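Local coordinates for protein BauA (Acinetobacter baumannii, PDB 6HCP) that probably carries iron across the outer membrane as ferric preacinetobactin, acting as a TonB-dependent receptor, at residues A[70-74]-A[75-79]; A[493-496]-A[497-500]; A[519-523]-A[524-528]. One frame throughout, in Å; residues are numbered along the deposited sequence.

Contact 1: residues A[70-74]-A[75-79]; sequences KYIED and KQAKD. With EDO (1,2-ethanediol), chain K.
The buried carboxylate of Asp74 has several partners. Lys70 NZ meets Asp74 OD2 on its syn lone pair at 2.8 Å. Gln42 also donates to OD2, and Arg670 makes a salt bridge to OD1. The main chain of Asp74 is held too: a bound 1,2-ethanediol donates from O1 to Asp74 O at 2.7 Å, and bonds as well to Arg657, Ser627 and Asn672.

The backbone N of Lys75 donates to Tyr71 O at 2.9 Å, an i to i+4 bond at the end of helix 69-75. The same two residues meet again through their side chains, which run alongside each other and point the same way. With chi1 at -176°, the Tyr71 ring swings toward the C-terminal end of the helix, beneath the Lys75 chain. Lys75 bends at chi2 and chi3, and this lays its chain over one face of the ring. Its CG makes a CH-pi contact 3.8 Å from the Tyr71 ring centroid, 16° off the normal. A water joins the polar ends: it lies 2.8 Å from Tyr71 OH and accepts from Lys75 NZ.

Gln76 takes a positive phi (53°) and ends the helix. Its N bonds to Glu73 O at 3.0 Å. Ala77 N reaches back to Ile72 O at 3.2 Å. Together these bonds form a Schellman motif. It also brings Ala77 CB against Ile72 CG2, 4.2 Å away.

Gln76 NE2 bonds to Asn672. The opposite charges around Asp74 probably keep it ionised. The bonds to Arg670 and Asn672 of strand 665-674, with the ethanediol bridge, join the plug helix to the barrel wall.

Contact 2: residues A[493-496]-A[497-500]; sequences QAPA and TASN
The planar amide of Asn500 has the methyl of Ala494 over one face, with Ala494 CB 4.1 Å from Asn500 OD1. The two ends of the amide are held from outside the turn: ND2 donates to Glu503, and OD1 accepts from the backbone N of Phe552. Asn500 places CG between its backbone N and carbonyl carbon (chi1 52°), which turns the amide back toward Ala494. The main-chain carbonyl of Asn500 comes in too, and its O lies 3.2 Å from Ala494 CB.

The ring of Pro495 crosses the Thr497 side chain at about a right angle. Its CG lies 3.6 Å from Thr497 OG1. Ala498 CB packs against Ala494 CB at 4.2 Å and near Pro495 CD. Ala498 N donates to Pro495 O at 3.1 Å. A water then bridges the outer carbonyls, donating to both Ala496 O and Ala498 O.

Phe552, on strand 549-569, touches Ala494 and Pro495, and Leu540, on strand 524-541, touches Thr497 and Ala498. The bond from Ala498 N to Pro495 O closes a type I beta turn, set in the long loop between barrel strands 478-489 and 508-520.

Contact 3: residues A[519-523]-A[524-528]; sequences VDLGT and FAHTL. With EDO (1,2-ethanediol), chain B.
Val519 pairs with His526 as an antiparallel hydrogen-bonded pair. Val519 N donates to His526 O at 2.9 Å, and His526 N returns a bond to Val519 O. Val519 O also takes a CA-H contact from Ala525 CA at 3.2 Å.

Asp520 faces Ala525 in a non-hydrogen-bonded pair. With chi1 at 177°, the carboxylate swings forward along the chain, where OD1 accepts from Gly522 N at 2.9 Å, above the carboxylate plane. This is an Asx turn. Tyr38 OH is a second partner of OD1, while a 1,2-ethanediol donates to OD2.

Leu521 N donates to Phe524 O at 2.9 Å. Leu521 CB sits 3.2 Å from the same oxygen, and CD1 reaches the edge of the His526 ring, 4.1 Å from CD2. Gly522 turns the chain at a phi of 132°, a conformation that favours glycine. Thr523 closes the turn, and its OG1 bonds to Ser570 O.

The His526 ring lies nearly parallel to that of Trp565, and the two residues share a hydrogen bond. Ala525 touches Tyr38, on the face it shares with Asp520. The short turn joins barrel strands 508-520 and 524-541. Asp520 has a backbone bond to Lys477, just before strand 478-489, and strand 549-569 pairs with 524-528 along its other edge.

Contact 1 lies in the plug, whereas contacts 2 and 3 belong to the barrel. Contacts 2 and 3 mark opposite ends of neighbouring barrel strands. Strand 508-520 runs from the loop of contact 2 to the turn of contact 3, and strand 524-541 runs back to Leu540 beside contact 2. Their centres are about 52 Å apart, on opposite sides of the chain's centre. Contact 1 is nearer contact 3, with centres about 23 Å apart and nearest atoms about 12 Å apart. From the centre of contact 2 its centre is about 48 Å away. No two contacts touch. The long loop and the short turn are consistent with extracellular and periplasmic ends of the barrel, respectively.

Contact 1: residues A[70-74]-A[75-79]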
loop_
_atom_site.group_PDB
_atom_site.type_symbol
_atom_site.label_atom_id
_atom_site.label_comp_id
_atom_site.label_asym_id
_atom_site.label_seq_id
_atom_site.Cartn_x
_atom_site.Cartn_y
_atom_site.Cartn_z
ATOM N N LYS A 70 8.932 0.144 27.929
ATOM C CA LYS A 70 7.867 -0.627 27.266
ATOM C C LYS A 70 7.326 0.178 26.068
ATOM O O LYS A 70 7.157 -0.353 24.967
ATOM C CB LYS A 70 6.759 -0.996 28.260
ATOM C CG LYS A 70 5.550 -1.732 27.656
ATOM C CD LYS A 70 5.933 -2.930 26.801
ATOM C CE LYS A 70 4.820 -3.945 26.594
ATOM N NZ LYS A 70 3.612 -3.335 25.983
ATOM N N TYR A 71 7.108 1.486 26.262
ATOM C CA TYR A 71 6.672 2.369 25.153
ATOM C C TYR A 71 7.713 2.397 24.033
ATOM O O TYR A 71 7.391 2.239 22.859
ATOM C CB TYR A 71 6.378 3.785 25.648
ATOM C CG TYR A 71 5.836 4.705 24.587
ATOM C CD1 TYR A 71 4.599 4.476 24.007
ATOM C CD2 TYR A 71 6.585 5.771 24.117
ATOM C CE1 TYR A 71 4.073 5.343 23.064
ATOM C CE2 TYR A 71 6.074 6.650 23.180
ATOM C CZ TYR A 71 4.813 6.436 22.648
ATOM O OH TYR A 71 4.310 7.292 21.703
ATOM N N ILE A 72 8.989 2.487 24.409
ATOM C CA ILE A 72 10.050 2.531 23.457
ATOM C C ILE A 72 10.011 1.272 22.574
ATOM O O ILE A 72 10.195 1.352 21.345
ATOM C CB ILE A 72 11.402 2.724 24.164
ATOM C CG1 ILE A 72 11.459 4.067 24.906
ATOM C CG2 ILE A 72 12.543 2.574 23.190
ATOM C CD1 ILE A 72 12.654 4.185 25.814
ATOM N N GLU A 73 9.884 0.094 23.199
ATOM C CA GLU A 73 9.881 -1.146 22.418
ATOM C C GLU A 73 8.576 -1.226 21.605
ATOM O O GLU A 73 8.580 -1.733 20.486
ATOM C CB GLU A 73 10.064 -2.379 23.310
ATOM C CG GLU A 73 11.476 -2.545 23.869
ATOM C CD GLU A 73 12.600 -2.943 22.922
ATOM O OE1 GLU A 73 13.776 -2.649 23.288
ATOM O OE2 GLU A 73 12.331 -3.580 21.848
ATOM N N ASP A 74 7.472 -0.719 22.160
ATOM C CA ASP A 74 6.183 -0.762 21.456
ATOM C C ASP A 74 6.217 0.071 20.162
ATOM O O ASP A 74 5.586 -0.299 19.167
ATOM C CB ASP A 74 5.038 -0.328 22.359
ATOM C CG ASP A 74 4.636 -1.389 23.379
ATOM O OD1 ASP A 74 5.046 -2.560 23.208
ATOM O OD2 ASP A 74 3.943 -1.030 24.341
ATOM N N LYS A 75 6.962 1.182 20.158
ATOM C CA LYS A 75 7.112 2.008 18.949
ATOM C C LYS A 75 8.185 1.445 18.009
ATOM O O LYS A 75 8.340 1.923 16.866
ATOM C CB LYS A 75 7.467 3.451 19.352
ATOM C CG LYS A 75 6.447 4.146 20.230
ATOM C CD LYS A 75 5.056 4.285 19.604
ATOM C CE LYS A 75 5.069 5.256 18.441
ATOM N NZ LYS A 75 3.733 5.451 17.826
ATOM N N GLN A 76 9.000 0.506 18.504
ATOM C CA GLN A 76 10.245 0.090 17.809
ATOM C C GLN A 76 11.095 1.339 17.496
ATOM O O GLN A 76 11.687 1.472 16.414
ATOM C CB GLN A 76 9.939 -0.730 16.541
ATOM C CG GLN A 76 8.979 -1.900 16.771
ATOM C CD GLN A 76 8.970 -2.895 15.623
ATOM O OE1 GLN A 76 10.002 -3.391 15.197
ATOM N NE2 GLN A 76 7.814 -3.070 15.009
ATOM N N ALA A 77 11.188 2.239 18.476
ATOM C CA ALA A 77 11.869 3.512 18.320
ATOM C C ALA A 77 13.366 3.286 18.091
ATOM O O ALA A 77 14.042 2.564 18.845
ATOM C CB ALA A 77 11.616 4.372 19.539
ATOM N N LYS A 78 13.884 3.940 17.057
ATOM C CA LYS A 78 15.259 3.805 16.621
ATOM C C LYS A 78 16.107 4.984 17.136
ATOM O O LYS A 78 17.325 4.976 17.018
ATOM C CB LYS A 78 15.286 3.745 15.094
ATOM C CG LYS A 78 14.490 2.604 14.460
ATOM C CD LYS A 78 15.239 1.278 14.437
ATOM C CE LYS A 78 14.463 0.122 13.816
ATOM N NZ LYS A 78 13.339 -0.310 14.682
ATOM N N ASP A 79 15.444 6.044 17.614
ATOM C CA ASP A 79 16.132 7.220 18.136
ATOM C C ASP A 79 15.190 7.948 19.096
ATOM O O ASP A 79 14.082 7.493 19.346
ATOM C CB ASP A 79 16.658 8.105 17.000
ATOM C CG ASP A 79 15.592 8.749 16.126
ATOM O OD1 ASP A 79 14.451 8.871 16.589
ATOM O OD2 ASP A 79 15.908 9.068 14.958
HETATM C C1 EDO K . 3.692 -2.655 17.954
HETATM O O1 EDO K . 3.997 -2.436 19.380
HETATM C C2 EDO K . 2.292 -2.071 17.682
HETATM O O2 EDO K . 2.299 -0.637 17.852
HETATM O O HOH W 1 2.160 6.345 20.095
#

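Contact 2: residues A[493-496]-A[497-500]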
loop_
_atom_site.group_PDB
_atom_site.type_symbol
_atom_site.label_atom_id
_atom_site.label_comp_id
_atom_site.label_asym_id
_atom_site.label_seq_id
_atom_site.Cartn_x
_atom_site.Cartn_y
_atom_site.Cartn_z
ATOM N N GLN A 493 30.072 37.051 20.347
ATOM C CA GLN A 493 31.190 38.012 20.355
ATOM C C GLN A 493 31.073 38.943 19.146
ATOM O O GLN A 493 30.831 38.497 18.028
ATOM C CB GLN A 493 32.536 37.293 20.346
ATOM C CG GLN A 493 33.726 38.253 20.338
ATOM C CD GLN A 493 35.015 37.548 20.674
ATOM O OE1 GLN A 493 35.266 36.444 20.208
ATOM N NE2 GLN A 493 35.830 38.154 21.525
ATOM N N ALA A 494 31.171 40.251 19.407
ATOM C CA ALA A 494 31.090 41.266 18.376
ATOM C C ALA A 494 32.284 41.103 17.434
ATOM O O ALA A 494 33.410 40.886 17.881
ATOM C CB ALA A 494 31.043 42.631 19.003
ATOM N N PRO A 495 32.067 41.149 16.106
ATOM C CA PRO A 495 33.178 41.050 15.152
ATOM C C PRO A 495 34.102 42.286 15.159
ATOM O O PRO A 495 33.716 43.351 15.665
ATOM C CB PRO A 495 32.439 40.881 13.812
ATOM C CG PRO A 495 31.149 41.651 14.003
ATOM C CD PRO A 495 30.771 41.414 15.457
ATOM N N ALA A 496 35.243 42.175 14.467
ATOM C CA ALA A 496 36.260 43.239 14.366
ATOM C C ALA A 496 35.724 44.478 13.629
ATOM O O ALA A 496 36.278 45.573 13.784
ATOM C CB ALA A 496 37.499 42.691 13.695
ATOM N N THR A 497 34.604 44.323 12.906
ATOM C CA THR A 497 34.002 45.392 12.107
ATOM C C THR A 497 33.051 46.274 12.931
ATOM O O THR A 497 32.585 47.306 12.442
ATOM C CB THR A 497 33.229 44.806 10.921
ATOM O OG1 THR A 497 32.320 43.859 11.471
ATOM C CG2 THR A 497 34.126 44.125 9.907
ATOM N N ALA A 498 32.778 45.892 14.185
ATOM C CA ALA A 498 31.777 46.598 15.004
ATOM C C ALA A 498 32.408 47.815 15.701
ATOM O O ALA A 498 33.612 47.900 15.801
ATOM C CB ALA A 498 31.193 45.633 16.008
ATOM N N SER A 499 31.568 48.718 16.212
ATOM C CA SER A 499 32.013 49.824 17.069
ATOM C C SER A 499 32.574 49.282 18.388
ATOM O O SER A 499 33.316 49.976 19.086
ATOM C CB SER A 499 30.893 50.780 17.321
ATOM O OG SER A 499 29.874 50.189 18.116
ATOM N N ASN A 500 32.104 48.089 18.780
ATOM C CA ASN A 500 32.455 47.465 20.055
ATOM C C ASN A 500 33.171 46.156 19.758
ATOM O O ASN A 500 32.738 45.084 20.209
ATOM C CB ASN A 500 31.227 47.236 20.943
ATOM C CG ASN A 500 30.097 46.490 20.254
ATOM O OD1 ASN A 500 29.902 46.604 19.040
ATOM N ND2 ASN A 500 29.249 45.841 21.044
HETATM O O HOH W 2 35.815 48.249 14.301
#

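Contact 3: residues A[519-523]-A[524-528]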
loop_
_atom_site.group_PDB
_atom_site.type_symbol
_atom_site.label_atom_id
_atom_site.label_comp_id
_atom_site.label_asym_id
_atom_site.label_seq_id
_atom_site.Cartn_x
_atom_site.Cartn_y
_atom_site.Cartn_z
ATOM N N VAL A 519 -4.836 17.241 35.803
ATOM C CA VAL A 519 -5.914 16.422 36.360
ATOM C C VAL A 519 -5.556 14.947 36.167
ATOM O O VAL A 519 -5.348 14.484 35.032
ATOM C CB VAL A 519 -7.252 16.746 35.674
ATOM C CG1 VAL A 519 -8.390 15.932 36.272
ATOM C CG2 VAL A 519 -7.557 18.232 35.729
ATOM N N ASP A 520 -5.460 14.215 37.281
ATOM C CA ASP A 520 -5.276 12.768 37.264
ATOM C C ASP A 520 -6.613 12.126 37.656
ATOM O O ASP A 520 -7.031 12.244 38.798
ATOM C CB ASP A 520 -4.159 12.319 38.207
ATOM C CG ASP A 520 -3.980 10.815 38.276
ATOM O OD1 ASP A 520 -4.650 10.107 37.496
ATOM O OD2 ASP A 520 -3.108 10.366 39.034
ATOM N N LEU A 521 -7.344 11.609 36.668
ATOM C CA LEU A 521 -8.670 11.018 36.913
ATOM C C LEU A 521 -8.534 9.624 37.542
ATOM O O LEU A 521 -9.520 9.071 37.987
ATOM C CB LEU A 521 -9.455 10.957 35.598
ATOM C CG LEU A 521 -9.719 12.310 34.939
ATOM C CD1 LEU A 521 -10.302 12.142 33.548
ATOM C CD2 LEU A 521 -10.617 13.187 35.802
ATOM N N GLY A 522 -7.322 9.059 37.552
ATOM C CA GLY A 522 -7.050 7.734 38.100
ATOM C C GLY A 522 -6.221 6.886 37.149
ATOM O O GLY A 522 -5.073 6.520 37.469
ATOM N N THR A 523 -6.798 6.571 35.974
ATOM C CA THR A 523 -6.116 5.786 34.958
ATOM C C THR A 523 -5.886 6.629 33.690
ATOM O O THR A 523 -5.274 6.152 32.732
ATOM C CB THR A 523 -6.889 4.505 34.598
ATOM O OG1 THR A 523 -8.106 4.927 33.986
ATOM C CG2 THR A 523 -7.154 3.615 35.798
ATOM N N PHE A 524 -6.378 7.867 33.703
ATOM C CA PHE A 524 -6.217 8.797 32.597
ATOM C C PHE A 524 -5.931 10.185 33.168
ATOM O O PHE A 524 -6.596 10.612 34.099
ATOM C CB PHE A 524 -7.479 8.815 31.731
ATOM C CG PHE A 524 -7.299 9.379 30.345
ATOM C CD1 PHE A 524 -6.454 8.766 29.442
ATOM C CD2 PHE A 524 -8.004 10.500 29.932
ATOM C CE1 PHE A 524 -6.312 9.271 28.154
ATOM C CE2 PHE A 524 -7.914 10.962 28.627
ATOM C CZ PHE A 524 -7.064 10.344 27.739
ATOM N N ALA A 525 -5.012 10.912 32.521
ATOM C CA ALA A 525 -4.538 12.200 33.019
ATOM C C ALA A 525 -4.494 13.219 31.878
ATOM O O ALA A 525 -4.267 12.857 30.705
ATOM C CB ALA A 525 -3.170 12.013 33.632
ATOM N N HIS A 526 -4.738 14.477 32.245
ATOM C CA HIS A 526 -4.730 15.637 31.352
ATOM C C HIS A 526 -3.769 16.704 31.888
ATOM O O HIS A 526 -3.692 16.918 33.108
ATOM C CB HIS A 526 -6.120 16.280 31.260
ATOM C CG HIS A 526 -7.165 15.422 30.643
ATOM N ND1 HIS A 526 -7.589 15.600 29.339
ATOM C CD2 HIS A 526 -7.961 14.469 31.179
ATOM C CE1 HIS A 526 -8.567 14.749 29.084
ATOM N NE2 HIS A 526 -8.772 14.008 30.182
ATOM N N THR A 527 -3.158 17.461 30.963
ATOM C CA THR A 527 -2.430 18.700 31.266
ATOM C C THR A 527 -2.921 19.789 30.311
ATOM O O THR A 527 -3.097 19.536 29.099
ATOM C CB THR A 527 -0.913 18.515 31.133
ATOM O OG1 THR A 527 -0.504 17.440 31.977
ATOM C CG2 THR A 527 -0.118 19.751 31.503
ATOM N N LEU A 528 -3.193 20.972 30.866
ATOM C CA LEU A 528 -3.506 22.137 30.089
ATOM C C LEU A 528 -2.556 23.251 30.519
ATOM O O LEU A 528 -2.535 23.590 31.691
ATOM C CB LEU A 528 -4.971 22.536 30.299
ATOM C CG LEU A 528 -5.401 23.813 29.579
ATOM C CD1 LEU A 528 -5.412 23.606 28.069
ATOM C CD2 LEU A 528 -6.761 24.297 30.048
HETATM C C1 EDO B . 0.079 9.637 39.348
HETATM O O1 EDO B . -0.383 10.978 39.128
HETATM C C2 EDO B . -0.058 9.284 40.828
HETATM O O2 EDO B . 0.895 8.274 41.185
#